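Local coordinates for protein carboxypeptidase A (Helicoverpa armigera, PDB 1JQG) that probably acts as a zinc-dependent carboxypeptidase that removes residues from the C-terminal end of peptides, here present as its proenzyme, at residues S117-I121 against F401-A405; D128-L134 against S155-L159; N165-A169 against H295-M299; I305-G309 against F392-L396. All coordinates share one frame; numbering follows the deposited sequence.

Overall arrangement
Contact 4 holds one zinc ligand, His306, which binds the metal from strand 299-307 of the mixed sheet; the other three contacts are away from the zinc site. Contact 1 joins residues 117-121 to the start of helix 402-421 and closes a chain loop within which the others are nested. Its centre is about 15 Å from that of contact 4, with nearest atoms about 7 Å apart. Contacts 2 and 4 reach the same sheet, their centres about 25 Å apart. Contact 3 binds two loops far from the metal, its centre about 33 Å from that of contact 4 and about 21 Å from that of contact 2. None of the four touches another.

Contact 1: S117-I121 against F401-A405; sequences SFDKI and FIEQA
Ile402 points its side chain from the first turn of helix 402-421 straight at the loop 117-121, and its two branches meet different parts of that loop. CG2 lies against the backbone of Phe118, 3.4 Å from Phe118 O. The longer branch runs along the loop: CG1 stands anti to the carbonyl carbon (chi1 -56°) and CD1 continues extended (chi2 -166°), which brings Ile402 CD1 to 3.6 Å from Lys120 CA. At its tip the same methyl meets Ile121 CD1 at 3.8 Å, the two isoleucines crossing obliquely with only their terminal methyls in touch.

Phe118 starts toward the helix, and its CB packs 3.8 Å from Glu403 CB. The ring then swings away, with CG anti to the carbonyl carbon, to meet His196 edge-to-face and to lie beside Tyr193. Glu403 adds the aliphatic base of its side chain to this packing. Asp119 and Lys120 direct their first side-chain bonds away from the helix; their polar ends are held by Ser109 and Glu126, respectively.

An alanine in place of Ile402 would remove both branches, and would probably leave Ile121 CD1 without its partner on this helix and open a gap beside the backbone of Phe118 and Lys120.

No hydrogen bond spans the two segments. Phe118 O does approach Glu403 N, at 3.5 Å, but the angle is poor. The loop that joins helix 92-108 to helix 124-137 is therefore seated on the helix start by apolar packing, which depends on shape, while the polar ends of Asp119 and Lys120 find partners elsewhere.

Contact 2: D128-L134 against S155-L159; sequences DAYLQEL and SIKYL
Lys157 and Asp128 form the single salt bridge between the strand and the helix. Lys157 NZ donates to Asp128 OD2 at 3.0 Å, meeting the syn side of the carboxylate from 23° out of its plane. The lysine reaches this point because its chain bends at both chi3 and chi4, folding the ammonium back beside the strand, where it also donates to Ser155 OG at 3.1 Å. Ser155 OG in turn bonds Glu146.

A water molecule supplies a second polar link. It donates to Asp128 OD2 at 2.7 Å and to Ser155 O at 2.8 Å, and accepts from Lys157 N. Two donors, ammonium and water, thus grip Asp128 OD2.

The apolar group lies further along both segments. Leu131 CD1 rests near the aliphatic part of Lys157, 4.0 Å from its CG, while Leu131 CD2 packs 3.8 Å from Leu159 CG. Leu134 CD2 reaches Leu159 CD1 at 3.9 Å, the side chains at about a right angle.

The axes of segments 128-134 and 155-159 approach to 9.1 Å, at 42°. The helix packs on the mixed sheet in the layered alpha/beta fold of zinc carboxypeptidases, Val144 of strand 142-149 and Ile195 of helix 187-200 completing the apolar layer.

Contact 3: N165-A169 against H295-M299; sequences NFQDA and HRNRM
Arg298 reaches from the loop after helix 283-294 into the bend 165-169, and its guanidinium is bordered on several sides. Ala169 CA and Asp168 O lie over one of its faces, with Asp168 O 3.6 Å from Arg298 NH1, while Phe166 CB sits at its edge in the plane. Arg298 NH2 comes within 3.3 Å of Phe166 CD2; the ring and guanidinium planes are 70° apart. Phe166 O is also close to NH2, but the angle is too poor for a hydrogen bond. Further back, Arg298 CD is 3.4 Å from Ala169 O.

The same ring atom, Phe166 CD2, lies 3.7 Å from His295 CE1, so arginine and histidine share this side of the ring; the aromatic planes meet obliquely at 75°.

The second shell fixes the arginine. Its chain is extended from CG to NE, which carries NH1 to a salt bridge with Asp212 and a hydrogen bond with Lys171 O. The aromatic pair leans on Ile214 of strand 212-216.

Both loops lead into neighbouring parallel strands, 173-178 and 299-307, and the backbone of Arg298 bonds Val173. The contact is thus a loop-to-loop junction where two central strands enter the mixed sheet of the zinc carboxypeptidase fold.

Contact 4: I305-G309 against F392-L396; sequences IHSFG and FDGFL. With ZN (zinc ion), chain B.
Phe308 and Phe395 make the tight part of this contact, an edge-to-face pair with ring centroids 5.0 Å apart and planes at 79°. With CG between its backbone N and carbonyl carbon (chi1 83°), Phe308 turns its edge to the face of Phe395, Phe308 CD2 lying 3.5 Å from Phe395 CE1. Gly394 CA makes a CH-pi contact over one face of Phe308, 4.2 Å from the ring centroid. Ser307 O lies in plane at the edge of Phe395, 3.5 Å from Phe395 CE1.

Replacing Phe395 by an alanine would take away the face met by Phe308, and is likely to leave that ring freer to turn. Phe395 also meets Trp52 edge-to-face.

The looser side is bridged by water: one molecule donates to Gly394 O at 3.0 Å and bonds Ser307 OG weakly. Asp393 gives only CB to Phe308, at 3.7 Å; its carboxylate forms salt bridges with Lys62 and Arg387.

His306, just before Ser307, binds the zinc ion through ND1 at 2.4 Å, with His181, Glu184 and a water as further ligands. The packing borders the active site, Phe308 lying about 5 Å from predicted catalytic Glu382, side chain to side chain. Without a direct hydrogen bond, the fit rests mainly on aromatic shape.

Contact 1: S117-I121 against F401-A405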
loop_
_atom_site.group_PDB
_atom_site.type_symbol
_atom_site.label_atom_id
_atom_site.label_comp_id
_atom_site.label_asym_id
_atom_site.label_seq_id
_atom_site.Cartn_x
_atom_site.Cartn_y
_atom_site.Cartn_z
ATOM N N SER A 117 -19.323 -7.065 -0.476
ATOM C CA SER A 117 -19.249 -7.334 -1.901
ATOM C C SER A 117 -18.015 -6.696 -2.529
ATOM O O SER A 117 -17.319 -5.916 -1.873
ATOM C CB SER A 117 -20.525 -6.811 -2.569
ATOM O OG SER A 117 -21.650 -7.618 -2.231
ATOM N N PHE A 118 -17.779 -7.010 -3.821
ATOM C CA PHE A 118 -16.669 -6.393 -4.533
ATOM C C PHE A 118 -17.161 -5.418 -5.607
ATOM O O PHE A 118 -16.544 -5.236 -6.653
ATOM C CB PHE A 118 -15.741 -7.436 -5.131
ATOM C CG PHE A 118 -15.217 -8.413 -4.124
ATOM C CD1 PHE A 118 -15.812 -9.625 -3.875
ATOM C CD2 PHE A 118 -14.078 -8.040 -3.401
ATOM C CE1 PHE A 118 -15.286 -10.479 -2.916
ATOM C CE2 PHE A 118 -13.549 -8.889 -2.447
ATOM C CZ PHE A 118 -14.155 -10.106 -2.207
ATOM N N ASP A 119 -18.237 -4.678 -5.283
ATOM C CA ASP A 119 -18.754 -3.674 -6.213
ATOM C C ASP A 119 -18.772 -2.263 -5.614
ATOM O O ASP A 119 -19.372 -1.309 -6.149
ATOM C CB ASP A 119 -20.150 -4.076 -6.685
ATOM C CG ASP A 119 -21.144 -4.147 -5.531
ATOM O OD1 ASP A 119 -22.337 -4.170 -5.842
ATOM O OD2 ASP A 119 -20.752 -4.175 -4.340
ATOM N N LYS A 120 -18.094 -2.094 -4.467
ATOM C CA LYS A 120 -17.956 -0.770 -3.886
ATOM C C LYS A 120 -16.819 -0.694 -2.883
ATOM O O LYS A 120 -16.294 -1.730 -2.508
ATOM C CB LYS A 120 -19.266 -0.322 -3.225
ATOM C CG LYS A 120 -19.624 -1.088 -1.936
ATOM C CD LYS A 120 -20.800 -0.404 -1.266
ATOM C CE LYS A 120 -21.013 -0.913 0.148
ATOM N NZ LYS A 120 -20.177 -0.077 1.086
ATOM N N ILE A 121 -16.456 0.499 -2.441
ATOM C CA ILE A 121 -15.377 0.711 -1.493
ATOM C C ILE A 121 -16.044 0.723 -0.108
ATOM O O ILE A 121 -17.058 1.389 0.117
ATOM C CB ILE A 121 -14.610 2.017 -1.738
ATOM C CG1 ILE A 121 -13.897 2.040 -3.104
ATOM C CG2 ILE A 121 -13.547 2.356 -0.717
ATOM C CD1 ILE A 121 -12.961 0.874 -3.315
ATOM N N PHE A 401 -13.213 -1.974 -11.607
ATOM C CA PHE A 401 -11.932 -2.673 -11.408
ATOM C C PHE A 401 -11.836 -3.293 -10.028
ATOM O O PHE A 401 -10.899 -4.026 -9.726
ATOM C CB PHE A 401 -10.786 -1.705 -11.684
ATOM C CG PHE A 401 -9.411 -2.285 -11.629
ATOM C CD1 PHE A 401 -8.450 -1.844 -10.722
ATOM C CD2 PHE A 401 -9.057 -3.275 -12.536
ATOM C CE1 PHE A 401 -7.177 -2.383 -10.715
ATOM C CE2 PHE A 401 -7.776 -3.809 -12.510
ATOM C CZ PHE A 401 -6.833 -3.378 -11.607
ATOM N N ILE A 402 -12.795 -3.030 -9.143
ATOM C CA ILE A 402 -12.748 -3.472 -7.755
ATOM C C ILE A 402 -12.591 -4.974 -7.586
ATOM O O ILE A 402 -11.688 -5.410 -6.839
ATOM C CB ILE A 402 -13.952 -2.989 -6.962
ATOM C CG1 ILE A 402 -14.097 -1.472 -7.019
ATOM C CG2 ILE A 402 -13.830 -3.548 -5.535
ATOM C CD1 ILE A 402 -15.062 -0.860 -6.015
ATOM N N GLU A 403 -13.455 -5.765 -8.205
ATOM C CA GLU A 403 -13.343 -7.215 -8.150
ATOM C C GLU A 403 -12.098 -7.739 -8.851
ATOM O O GLU A 403 -11.474 -8.706 -8.417
ATOM C CB GLU A 403 -14.614 -7.858 -8.740
ATOM C CG GLU A 403 -14.638 -9.370 -8.562
ATOM C CD GLU A 403 -15.954 -10.011 -8.961
ATOM O OE1 GLU A 403 -16.798 -10.376 -8.122
ATOM O OE2 GLU A 403 -16.166 -10.162 -10.176
ATOM N N GLN A 404 -11.749 -7.181 -10.015
ATOM C CA GLN A 404 -10.623 -7.637 -10.813
ATOM C C GLN A 404 -9.322 -7.371 -10.056
ATOM O O GLN A 404 -8.420 -8.196 -10.126
ATOM C CB GLN A 404 -10.579 -6.932 -12.167
ATOM C CG GLN A 404 -9.323 -7.194 -12.995
ATOM C CD GLN A 404 -9.078 -8.643 -13.326
ATOM O OE1 GLN A 404 -9.942 -9.524 -13.347
ATOM N NE2 GLN A 404 -7.826 -9.008 -13.621
ATOM N N ALA A 405 -9.266 -6.272 -9.315
ATOM C CA ALA A 405 -8.156 -5.882 -8.495
ATOM C C ALA A 405 -7.871 -6.954 -7.446
ATOM O O ALA A 405 -6.717 -7.402 -7.358
ATOM C CB ALA A 405 -8.470 -4.529 -7.862
#

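Contact 2: D128-L134 against S155-L159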
loop_
_atom_site.group_PDB
_atom_site.type_symbol
_atom_site.label_atom_id
_atom_site.label_comp_id
_atom_site.label_asym_id
_atom_site.label_seq_id
_atom_site.Cartn_x
_atom_site.Cartn_y
_atom_site.Cartn_z
ATOM N N ASP A 128 -14.374 -3.097 10.000
ATOM C CA ASP A 128 -14.260 -3.426 11.415
ATOM C C ASP A 128 -15.411 -4.318 11.855
ATOM O O ASP A 128 -15.268 -5.263 12.642
ATOM C CB ASP A 128 -14.251 -2.147 12.245
ATOM C CG ASP A 128 -14.032 -2.412 13.705
ATOM O OD1 ASP A 128 -15.083 -2.445 14.363
ATOM O OD2 ASP A 128 -12.861 -2.579 14.135
ATOM N N ALA A 129 -16.628 -3.983 11.425
ATOM C CA ALA A 129 -17.811 -4.775 11.785
ATOM C C ALA A 129 -17.777 -6.139 11.110
ATOM O O ALA A 129 -18.132 -7.158 11.686
ATOM C CB ALA A 129 -19.122 -4.102 11.423
ATOM N N TYR A 130 -17.372 -6.164 9.841
ATOM C CA TYR A 130 -17.287 -7.359 9.031
ATOM C C TYR A 130 -16.369 -8.404 9.670
ATOM O O TYR A 130 -16.756 -9.566 9.746
ATOM C CB TYR A 130 -16.784 -7.014 7.631
ATOM C CG TYR A 130 -16.522 -8.196 6.704
ATOM C CD1 TYR A 130 -17.529 -9.120 6.436
ATOM C CD2 TYR A 130 -15.287 -8.373 6.106
ATOM C CE1 TYR A 130 -17.319 -10.167 5.561
ATOM C CE2 TYR A 130 -15.041 -9.443 5.265
ATOM C CZ TYR A 130 -16.078 -10.323 4.976
ATOM O OH TYR A 130 -15.795 -11.333 4.107
ATOM N N LEU A 131 -15.171 -7.977 10.065
ATOM C CA LEU A 131 -14.233 -8.871 10.733
ATOM C C LEU A 131 -14.827 -9.596 11.920
ATOM O O LEU A 131 -14.523 -10.776 12.121
ATOM C CB LEU A 131 -12.962 -8.129 11.198
ATOM C CG LEU A 131 -12.166 -7.421 10.087
ATOM C CD1 LEU A 131 -10.885 -6.805 10.644
ATOM C CD2 LEU A 131 -11.908 -8.364 8.911
ATOM N N GLN A 132 -15.595 -8.863 12.731
ATOM C CA GLN A 132 -16.250 -9.427 13.915
ATOM C C GLN A 132 -17.366 -10.390 13.600
ATOM O O GLN A 132 -17.633 -11.340 14.339
ATOM C CB GLN A 132 -16.777 -8.297 14.805
ATOM C CG GLN A 132 -15.673 -7.457 15.413
ATOM C CD GLN A 132 -16.192 -6.219 16.100
ATOM O OE1 GLN A 132 -15.944 -5.079 15.677
ATOM N NE2 GLN A 132 -16.945 -6.423 17.151
ATOM N N GLU A 133 -18.025 -10.231 12.476
ATOM C CA GLU A 133 -19.133 -11.051 12.041
ATOM C C GLU A 133 -18.622 -12.376 11.515
ATOM O O GLU A 133 -19.181 -13.483 11.702
ATOM C CB GLU A 133 -19.978 -10.358 10.976
ATOM C CG GLU A 133 -20.683 -9.089 11.470
ATOM C CD GLU A 133 -21.621 -9.382 12.642
ATOM O OE1 GLU A 133 -22.563 -10.158 12.362
ATOM O OE2 GLU A 133 -21.400 -8.850 13.749
ATOM N N LEU A 134 -17.448 -12.318 10.926
ATOM C CA LEU A 134 -16.776 -13.495 10.390
ATOM C C LEU A 134 -16.380 -14.434 11.510
ATOM O O LEU A 134 -16.575 -15.663 11.422
ATOM C CB LEU A 134 -15.550 -12.986 9.601
ATOM C CG LEU A 134 -15.423 -13.424 8.151
ATOM C CD1 LEU A 134 -16.683 -13.200 7.329
ATOM C CD2 LEU A 134 -14.255 -12.679 7.497
ATOM N N SER A 155 -9.758 1.356 17.132
ATOM C CA SER A 155 -9.445 -0.028 17.242
ATOM C C SER A 155 -8.960 -0.620 15.915
ATOM O O SER A 155 -9.559 -0.543 14.856
ATOM C CB SER A 155 -10.696 -0.840 17.623
ATOM O OG SER A 155 -10.413 -2.224 17.596
ATOM N N ILE A 156 -7.776 -1.220 15.956
ATOM C CA ILE A 156 -7.179 -1.777 14.764
ATOM C C ILE A 156 -7.086 -3.276 14.944
ATOM O O ILE A 156 -6.264 -3.737 15.722
ATOM C CB ILE A 156 -5.850 -1.174 14.315
ATOM C CG1 ILE A 156 -5.182 -2.079 13.274
ATOM C CG2 ILE A 156 -4.888 -0.926 15.452
ATOM C CD1 ILE A 156 -3.719 -1.828 12.933
ATOM N N LYS A 157 -7.960 -4.023 14.271
ATOM C CA LYS A 157 -8.036 -5.444 14.399
ATOM C C LYS A 157 -7.681 -6.146 13.105
ATOM O O LYS A 157 -7.566 -5.588 12.015
ATOM C CB LYS A 157 -9.371 -5.916 14.951
ATOM C CG LYS A 157 -10.597 -5.304 14.359
ATOM C CD LYS A 157 -11.871 -5.991 14.865
ATOM C CE LYS A 157 -12.059 -5.677 16.351
ATOM N NZ LYS A 157 -12.529 -4.267 16.633
ATOM N N TYR A 158 -7.261 -7.415 13.242
ATOM C CA TYR A 158 -6.774 -8.188 12.118
ATOM C C TYR A 158 -7.321 -9.599 12.319
ATOM O O TYR A 158 -7.721 -9.969 13.427
ATOM C CB TYR A 158 -5.239 -8.163 12.005
ATOM C CG TYR A 158 -4.491 -8.770 13.174
ATOM C CD1 TYR A 158 -4.005 -10.073 13.150
ATOM C CD2 TYR A 158 -4.294 -8.031 14.328
ATOM C CE1 TYR A 158 -3.331 -10.614 14.232
ATOM C CE2 TYR A 158 -3.616 -8.553 15.409
ATOM C CZ TYR A 158 -3.132 -9.846 15.365
ATOM O OH TYR A 158 -2.464 -10.310 16.473
ATOM N N LEU A 159 -7.195 -10.425 11.277
ATOM C CA LEU A 159 -7.658 -11.795 11.346
ATOM C C LEU A 159 -6.503 -12.781 11.486
ATOM O O LEU A 159 -5.474 -12.661 10.860
ATOM C CB LEU A 159 -8.528 -12.031 10.095
ATOM C CG LEU A 159 -9.924 -11.435 10.065
ATOM C CD1 LEU A 159 -10.713 -12.025 8.900
ATOM C CD2 LEU A 159 -10.714 -11.668 11.342
HETATM O O HOH W 1 -10.404 -2.583 13.084
#

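Contact 3: N165-A169 against H295-M299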
loop_
_atom_site.group_PDB
_atom_site.type_symbol
_atom_site.label_atom_id
_atom_site.label_comp_id
_atom_site.label_asym_id
_atom_site.label_seq_id
_atom_site.Cartn_x
_atom_site.Cartn_y
_atom_site.Cartn_z
ATOM N N ASN A 165 -5.863 -23.461 14.628
ATOM C CA ASN A 165 -5.824 -22.359 15.566
ATOM C C ASN A 165 -4.430 -21.906 15.963
ATOM O O ASN A 165 -4.102 -21.667 17.143
ATOM C CB ASN A 165 -6.643 -22.777 16.794
ATOM C CG ASN A 165 -6.895 -21.625 17.754
ATOM O OD1 ASN A 165 -7.306 -20.528 17.346
ATOM N ND2 ASN A 165 -6.609 -21.876 19.035
ATOM N N PHE A 166 -3.519 -21.777 14.990
ATOM C CA PHE A 166 -2.141 -21.394 15.235
ATOM C C PHE A 166 -1.401 -22.247 16.258
ATOM O O PHE A 166 -0.419 -21.763 16.850
ATOM C CB PHE A 166 -2.107 -19.902 15.630
ATOM C CG PHE A 166 -2.079 -18.968 14.446
ATOM C CD1 PHE A 166 -3.137 -18.949 13.543
ATOM C CD2 PHE A 166 -1.026 -18.111 14.209
ATOM C CE1 PHE A 166 -3.129 -18.103 12.448
ATOM C CE2 PHE A 166 -1.016 -17.270 13.110
ATOM C CZ PHE A 166 -2.070 -17.249 12.222
ATOM N N GLN A 167 -1.827 -23.494 16.449
ATOM C CA GLN A 167 -1.307 -24.407 17.434
ATOM C C GLN A 167 -0.191 -25.279 16.884
ATOM O O GLN A 167 0.743 -25.591 17.600
ATOM C CB GLN A 167 -2.443 -25.296 17.956
ATOM C CG GLN A 167 -3.564 -24.548 18.648
ATOM C CD GLN A 167 -3.150 -23.800 19.901
ATOM O OE1 GLN A 167 -2.458 -22.788 19.789
ATOM N NE2 GLN A 167 -3.630 -24.372 21.010
ATOM N N ASP A 168 -0.299 -25.692 15.637
ATOM C CA ASP A 168 0.687 -26.544 14.995
ATOM C C ASP A 168 1.786 -25.638 14.439
ATOM O O ASP A 168 1.630 -25.072 13.348
ATOM C CB ASP A 168 0.052 -27.401 13.914
ATOM C CG ASP A 168 0.985 -28.404 13.281
ATOM O OD1 ASP A 168 0.800 -28.732 12.084
ATOM O OD2 ASP A 168 1.912 -28.870 13.965
ATOM N N ALA A 169 2.917 -25.574 15.142
ATOM C CA ALA A 169 4.029 -24.737 14.775
ATOM C C ALA A 169 4.802 -25.206 13.558
ATOM O O ALA A 169 5.588 -24.473 12.968
ATOM C CB ALA A 169 4.949 -24.583 15.984
ATOM N N HIS A 295 5.118 -13.824 15.769
ATOM C CA HIS A 295 5.142 -14.926 14.825
ATOM C C HIS A 295 6.420 -15.043 14.009
ATOM O O HIS A 295 6.430 -15.692 12.963
ATOM C CB HIS A 295 3.908 -14.823 13.897
ATOM C CG HIS A 295 2.629 -14.697 14.669
ATOM N ND1 HIS A 295 1.944 -15.764 15.190
ATOM C CD2 HIS A 295 1.928 -13.572 15.027
ATOM C CE1 HIS A 295 0.867 -15.333 15.845
ATOM N NE2 HIS A 295 0.848 -14.008 15.755
ATOM N N ARG A 296 7.512 -14.448 14.463
ATOM C CA ARG A 296 8.743 -14.404 13.667
ATOM C C ARG A 296 9.403 -15.776 13.582
ATOM O O ARG A 296 10.153 -16.018 12.645
ATOM C CB ARG A 296 9.767 -13.400 14.234
ATOM C CG ARG A 296 10.193 -13.701 15.666
ATOM C CD ARG A 296 11.151 -12.664 16.195
ATOM N NE ARG A 296 11.150 -12.580 17.658
ATOM C CZ ARG A 296 11.515 -11.493 18.342
ATOM N NH1 ARG A 296 11.892 -10.428 17.616
ATOM N NH2 ARG A 296 11.474 -11.499 19.667
ATOM N N ASN A 297 9.083 -16.652 14.536
ATOM C CA ASN A 297 9.589 -18.006 14.595
ATOM C C ASN A 297 9.205 -18.870 13.402
ATOM O O ASN A 297 9.943 -19.764 13.013
ATOM C CB ASN A 297 9.054 -18.702 15.862
ATOM C CG ASN A 297 9.736 -20.042 16.088
ATOM O OD1 ASN A 297 10.958 -20.185 16.233
ATOM N ND2 ASN A 297 8.877 -21.062 16.135
ATOM N N ARG A 298 8.077 -18.597 12.755
ATOM C CA ARG A 298 7.657 -19.359 11.599
ATOM C C ARG A 298 7.018 -18.589 10.446
ATOM O O ARG A 298 6.374 -19.188 9.584
ATOM C CB ARG A 298 6.724 -20.495 12.069
ATOM C CG ARG A 298 5.411 -19.998 12.678
ATOM C CD ARG A 298 4.748 -21.190 13.386
ATOM N NE ARG A 298 3.496 -20.808 13.984
ATOM C CZ ARG A 298 2.275 -20.998 13.525
ATOM N NH1 ARG A 298 2.128 -21.629 12.361
ATOM N NH2 ARG A 298 1.199 -20.580 14.212
ATOM N N MET A 299 7.224 -17.291 10.367
ATOM C CA MET A 299 6.731 -16.463 9.273
ATOM C C MET A 299 7.497 -16.726 7.973
ATOM O O MET A 299 8.710 -16.468 7.945
ATOM C CB MET A 299 6.860 -14.956 9.582
ATOM C CG MET A 299 6.090 -14.092 8.585
ATOM S SD MET A 299 6.004 -12.364 8.973
ATOM C CE MET A 299 4.926 -12.390 10.434
#

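Contact 4: I305-G309 against F392-L396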
loop_
_atom_site.group_PDB
_atom_site.type_symbol
_atom_site.label_atom_id
_atom_site.label_comp_id
_atom_site.label_asym_id
_atom_site.label_seq_id
_atom_site.Cartn_x
_atom_site.Cartn_y
_atom_site.Cartn_z
ATOM N N ILE A 305 0.894 -4.521 0.835
ATOM C CA ILE A 305 0.186 -4.159 -0.381
ATOM C C ILE A 305 -0.041 -2.668 -0.526
ATOM O O ILE A 305 -0.855 -2.062 0.168
ATOM C CB ILE A 305 -1.145 -4.954 -0.531
ATOM C CG1 ILE A 305 -0.789 -6.471 -0.505
ATOM C CG2 ILE A 305 -1.873 -4.643 -1.826
ATOM C CD1 ILE A 305 -1.977 -7.407 -0.524
ATOM N N HIS A 306 0.588 -2.088 -1.539
ATOM C CA HIS A 306 0.414 -0.700 -1.881
ATOM C C HIS A 306 -0.149 -0.561 -3.308
ATOM O O HIS A 306 -0.408 -1.472 -4.050
ATOM C CB HIS A 306 1.762 0.064 -1.857
ATOM C CG HIS A 306 2.347 0.162 -0.489
ATOM N ND1 HIS A 306 2.278 1.266 0.289
ATOM C CD2 HIS A 306 3.012 -0.694 0.333
ATOM C CE1 HIS A 306 2.855 1.227 1.433
ATOM N NE2 HIS A 306 3.300 -0.013 1.492
ATOM N N SER A 307 -0.402 0.700 -3.621
ATOM C CA SER A 307 -0.833 1.210 -4.849
ATOM C C SER A 307 -0.234 2.627 -5.146
ATOM O O SER A 307 0.210 3.281 -4.201
ATOM C CB SER A 307 -2.331 1.391 -5.126
ATOM O OG SER A 307 -2.852 2.567 -4.522
ATOM N N PHE A 308 0.654 2.927 -6.084
ATOM C CA PHE A 308 0.302 2.601 -7.457
ATOM C C PHE A 308 1.503 2.250 -8.334
ATOM O O PHE A 308 2.592 2.847 -8.060
ATOM C CB PHE A 308 -0.811 3.387 -8.147
ATOM C CG PHE A 308 -0.309 4.676 -8.711
ATOM C CD1 PHE A 308 0.215 4.680 -9.995
ATOM C CD2 PHE A 308 -0.319 5.868 -8.016
ATOM C CE1 PHE A 308 0.708 5.828 -10.576
ATOM C CE2 PHE A 308 0.174 7.021 -8.581
ATOM C CZ PHE A 308 0.683 7.013 -9.866
ATOM N N GLY A 309 1.672 1.330 -9.320
ATOM C CA GLY A 309 2.851 1.032 -10.082
ATOM C C GLY A 309 2.943 -0.244 -10.920
ATOM O O GLY A 309 3.763 -0.408 -11.841
ATOM N N PHE A 392 -6.104 8.802 -15.795
ATOM C CA PHE A 392 -5.113 7.815 -16.197
ATOM C C PHE A 392 -4.552 7.090 -14.985
ATOM O O PHE A 392 -5.148 6.140 -14.479
ATOM C CB PHE A 392 -3.999 8.500 -16.993
ATOM C CG PHE A 392 -4.527 9.436 -18.049
ATOM C CD1 PHE A 392 -4.276 10.795 -17.980
ATOM C CD2 PHE A 392 -5.286 8.950 -19.112
ATOM C CE1 PHE A 392 -4.766 11.654 -18.945
ATOM C CE2 PHE A 392 -5.778 9.806 -20.081
ATOM C CZ PHE A 392 -5.516 11.158 -19.995
ATOM N N ASP A 393 -3.343 7.451 -14.591
ATOM C CA ASP A 393 -2.658 6.799 -13.484
ATOM C C ASP A 393 -2.912 7.654 -12.243
ATOM O O ASP A 393 -2.841 8.880 -12.368
ATOM C CB ASP A 393 -1.162 6.640 -13.714
ATOM C CG ASP A 393 -0.858 5.879 -14.995
ATOM O OD1 ASP A 393 -0.974 4.634 -15.028
ATOM O OD2 ASP A 393 -0.503 6.559 -15.996
ATOM N N GLY A 394 -3.345 7.037 -11.154
ATOM C CA GLY A 394 -3.489 7.753 -9.908
ATOM C C GLY A 394 -4.002 6.843 -8.789
ATOM O O GLY A 394 -3.678 5.676 -8.711
ATOM N N PHE A 395 -4.694 7.446 -7.824
ATOM C CA PHE A 395 -5.180 6.713 -6.681
ATOM C C PHE A 395 -6.691 6.524 -6.707
ATOM O O PHE A 395 -7.218 5.773 -5.926
ATOM C CB PHE A 395 -4.738 7.462 -5.416
ATOM C CG PHE A 395 -3.246 7.488 -5.248
ATOM C CD1 PHE A 395 -2.537 6.377 -4.801
ATOM C CD2 PHE A 395 -2.571 8.682 -5.521
ATOM C CE1 PHE A 395 -1.175 6.457 -4.668
ATOM C CE2 PHE A 395 -1.181 8.747 -5.397
ATOM C CZ PHE A 395 -0.485 7.625 -4.979
ATOM N N LEU A 396 -7.371 7.234 -7.608
ATOM C CA LEU A 396 -8.829 7.160 -7.748
ATOM C C LEU A 396 -9.281 5.799 -8.266
ATOM O O LEU A 396 -8.641 5.194 -9.099
ATOM C CB LEU A 396 -9.319 8.248 -8.694
ATOM C CG LEU A 396 -8.873 9.676 -8.360
ATOM C CD1 LEU A 396 -9.549 10.625 -9.371
ATOM C CD2 LEU A 396 -9.163 10.055 -6.924
HETATM ZN ZN ZN B . 2.285 3.473 -0.552
HETATM O O HOH W 2 -4.260 3.005 -7.423
HETATM O O HOH W 3 4.221 3.866 -1.992
#